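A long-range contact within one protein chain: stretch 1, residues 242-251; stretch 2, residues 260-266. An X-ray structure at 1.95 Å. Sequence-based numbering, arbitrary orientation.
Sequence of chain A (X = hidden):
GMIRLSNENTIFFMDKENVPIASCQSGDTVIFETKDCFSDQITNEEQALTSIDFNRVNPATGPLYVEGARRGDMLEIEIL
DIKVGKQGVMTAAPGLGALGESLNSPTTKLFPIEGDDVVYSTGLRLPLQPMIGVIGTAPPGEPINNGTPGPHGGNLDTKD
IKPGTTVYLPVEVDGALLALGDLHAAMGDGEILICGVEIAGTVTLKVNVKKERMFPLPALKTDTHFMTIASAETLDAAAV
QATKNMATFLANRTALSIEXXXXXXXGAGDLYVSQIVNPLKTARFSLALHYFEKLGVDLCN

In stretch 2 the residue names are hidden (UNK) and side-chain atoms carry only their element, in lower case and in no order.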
# COMPACT_ATOMS: atom_id res chain seq x y z
N ALA A 242 -5.81 9.03 -6.24
CA ALA A 242 -4.44 8.78 -6.73
C ALA A 242 -4.43 7.96 -8.01
O ALA A 242 -3.57 8.17 -8.91
CB ALA A 242 -3.56 8.05 -5.67
N THR A 243 -5.30 6.96 -8.04
CA THR A 243 -5.44 6.04 -9.15
C THR A 243 -5.98 6.77 -10.40
O THR A 243 -5.43 6.61 -11.49
CB THR A 243 -6.36 4.83 -8.76
OG1 THR A 243 -5.83 4.20 -7.58
CG2 THR A 243 -6.44 3.82 -9.90
N LYS A 244 -7.03 7.55 -10.25
CA LYS A 244 -7.58 8.32 -11.36
C LYS A 244 -6.63 9.35 -11.93
O LYS A 244 -6.68 9.61 -13.12
CB LYS A 244 -8.89 8.98 -10.95
CG LYS A 244 -10.02 7.94 -10.87
CD LYS A 244 -11.35 8.57 -10.48
CE LYS A 244 -12.50 7.56 -10.56
NZ LYS A 244 -13.82 8.26 -10.66
N ASN A 245 -5.77 9.93 -11.07
CA ASN A 245 -4.71 10.88 -11.50
C ASN A 245 -3.65 10.25 -12.41
O ASN A 245 -3.21 10.85 -13.41
CB ASN A 245 -4.00 11.49 -10.29
CG ASN A 245 -4.88 12.47 -9.51
OD1 ASN A 245 -6.03 12.69 -9.87
ND2 ASN A 245 -4.32 13.06 -8.44
N MSE A 246 -3.24 9.04 -12.05
CA MSE A 246 -2.35 8.27 -12.92
C MSE A 246 -3.06 7.95 -14.24
O MSE A 246 -2.54 8.21 -15.32
CB MSE A 246 -1.89 6.98 -12.22
CG MSE A 246 -0.84 6.24 -13.01
SE MSE A 246 0.80 7.29 -13.31
CE MSE A 246 1.39 6.97 -11.49
N ALA A 247 -4.25 7.39 -14.15
CA ALA A 247 -4.97 6.90 -15.34
C ALA A 247 -5.32 8.04 -16.35
O ALA A 247 -5.23 7.86 -17.57
CB ALA A 247 -6.24 6.12 -14.90
N THR A 248 -5.75 9.18 -15.83
CA THR A 248 -6.12 10.30 -16.70
C THR A 248 -4.86 10.95 -17.26
O THR A 248 -4.86 11.39 -18.39
CB THR A 248 -7.02 11.36 -16.00
OG1 THR A 248 -6.34 11.93 -14.88
CG2 THR A 248 -8.35 10.76 -15.53
N PHE A 249 -3.78 11.00 -16.48
CA PHE A 249 -2.45 11.42 -17.00
C PHE A 249 -1.97 10.59 -18.22
O PHE A 249 -1.66 11.12 -19.29
CB PHE A 249 -1.39 11.37 -15.88
CG PHE A 249 0.02 11.53 -16.37
CD1 PHE A 249 0.36 12.56 -17.24
CD2 PHE A 249 1.01 10.67 -15.96
CE1 PHE A 249 1.69 12.70 -17.70
CE2 PHE A 249 2.33 10.80 -16.41
CZ PHE A 249 2.66 11.83 -17.28
N LEU A 250 -1.89 9.27 -18.03
CA LEU A 250 -1.52 8.32 -19.08
C LEU A 250 -2.44 8.42 -20.32
O LEU A 250 -1.97 8.40 -21.45
CB LEU A 250 -1.57 6.89 -18.51
CG LEU A 250 -0.32 6.27 -17.88
CD1 LEU A 250 -0.58 4.81 -17.44
CD2 LEU A 250 0.85 6.32 -18.84
N ALA A 251 -3.74 8.54 -20.09
CA ALA A 251 -4.70 8.64 -21.17
C ALA A 251 -4.48 9.94 -21.92
O ALA A 251 -4.29 9.92 -23.13
CB ALA A 251 -6.10 8.55 -20.63
N UNK A 260 -7.50 1.28 -21.83
CA UNK A 260 -6.14 0.73 -21.93
C UNK A 260 -5.22 1.14 -20.77
O UNK A 260 -4.42 0.33 -20.27
c UNK A 260 -5.38 0.87 -25.77
c UNK A 260 -5.49 1.13 -23.25
c UNK A 260 -6.06 0.41 -24.48
o UNK A 260 -5.27 0.06 -26.71
o UNK A 260 -4.92 2.03 -25.83
N UNK A 261 -5.31 2.40 -20.37
CA UNK A 261 -4.57 2.91 -19.22
C UNK A 261 -4.97 2.20 -17.95
O UNK A 261 -4.11 1.80 -17.18
c UNK A 261 -4.73 4.42 -19.07
N UNK A 262 -6.27 2.00 -17.73
CA UNK A 262 -6.76 1.28 -16.57
C UNK A 262 -6.32 -0.17 -16.49
O UNK A 262 -6.07 -0.69 -15.40
N UNK A 263 -6.22 -0.83 -17.65
CA UNK A 263 -5.70 -2.19 -17.74
C UNK A 263 -4.22 -2.23 -17.40
O UNK A 263 -3.75 -3.13 -16.69
c UNK A 263 -7.33 -3.16 -19.38
c UNK A 263 -9.53 -4.19 -21.08
se UNK A 263 -7.54 -3.85 -21.16
c UNK A 263 -5.92 -2.77 -19.13
N UNK A 264 -3.48 -1.25 -17.89
CA UNK A 264 -2.06 -1.21 -17.59
C UNK A 264 -1.84 -1.05 -16.09
O UNK A 264 -0.99 -1.73 -15.53
c UNK A 264 0.18 -0.09 -18.13
c UNK A 264 0.81 1.20 -18.69
c UNK A 264 0.88 -1.34 -18.67
c UNK A 264 -1.33 -0.13 -18.39
N UNK A 265 -2.60 -0.15 -15.45
CA UNK A 265 -2.48 0.13 -14.02
C UNK A 265 -2.86 -1.08 -13.16
O UNK A 265 -2.12 -1.45 -12.24
c UNK A 265 -3.82 3.82 -13.42
c UNK A 265 -3.09 2.71 -14.20
c UNK A 265 -3.39 1.31 -13.62
c UNK A 265 -1.61 2.97 -14.27
N UNK A 266 -4.02 -1.65 -13.45
CA UNK A 266 -4.51 -2.85 -12.77
C UNK A 266 -3.54 -4.01 -12.90
O UNK A 266 -3.33 -4.80 -11.96
o UNK A 266 -6.65 -3.86 -12.34
c UNK A 266 -5.87 -3.23 -13.31

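Position 260 carries three side-chain carbons in a row, the third bearing two oxygens. That terminal pair on one carbon defines a carboxylate, and with two carbons between it and CA the residue is Glu260. Its side chain makes no contact with stretch 1, so the assignment rests on atom count and connectivity alone.

Position 261 has a single side-chain carbon, CB, and nothing beyond it. This atom points toward stretch 1, with CB lying 3.8 Å from Ala247 O, 4.0 Å from Leu250 CB and 4.4 Å from Ala251 N. A lone methyl makes it Ala261. Its CA is 5.6 Å from the CA of Ala247, the closest CA-CA pair across the stretches.

Position 262 shows N, CA, C and O with no side-chain atom at all, which identifies Gly262. An ideal CB built here would point sideways and lie 5.5 Å from Ala247 CB.

Position 263 has an unbranched chain of two carbons, a selenium and a final carbon. The heavy atom in third place marks selenomethionine, hence Met263; its chi angles, m, t and t, extend it, and it makes no contact with stretch 1.

Position 264 bears four carbons forked at the second, and one branch tip lies 4.1 Å from Leu250 CD1. A fork at the second carbon rather than at CB gives Leu264, in which the touching atom is CD2.

Position 265 repeats the four-carbon fork, but in another rotamer, m and t against t and p, and with far more contact. One tip lies 3.7 Å from Ala247 CB and 3.8 Å from Thr243 O; the other is 3.6 Å from Met246 CG and 3.8 Å from Leu250 CD1. This is Leu265, the tips being CD1 and CD2 respectively.

Position 266 has one carbon followed by one oxygen, a hydroxymethyl group, and so is Ser266. Its side chain makes no contact with stretch 1, and OG is hydrogen-bonded elsewhere in the structure.

The contact is apolar packing between two helices whose axes cross at 129° and approach to 8.9 Å. Leu265 is the knob, seated among Thr243, Met246, Ala247 and Leu250, and has the largest area covered by the other stretch, 85 Å². One turn earlier, the small Ala261 packs against Leu250 and the Ala247 carbonyl, where the CA atoms of Ala247 and Ala261 form the closest CA-CA pair. No hydrogen bond links the stretches: the backbone hydrogen bonds, such as Leu265 N to Ala261 O at 3.0 Å, run within each helix.

Stretch 2, residues 260-266: EAGMLLS
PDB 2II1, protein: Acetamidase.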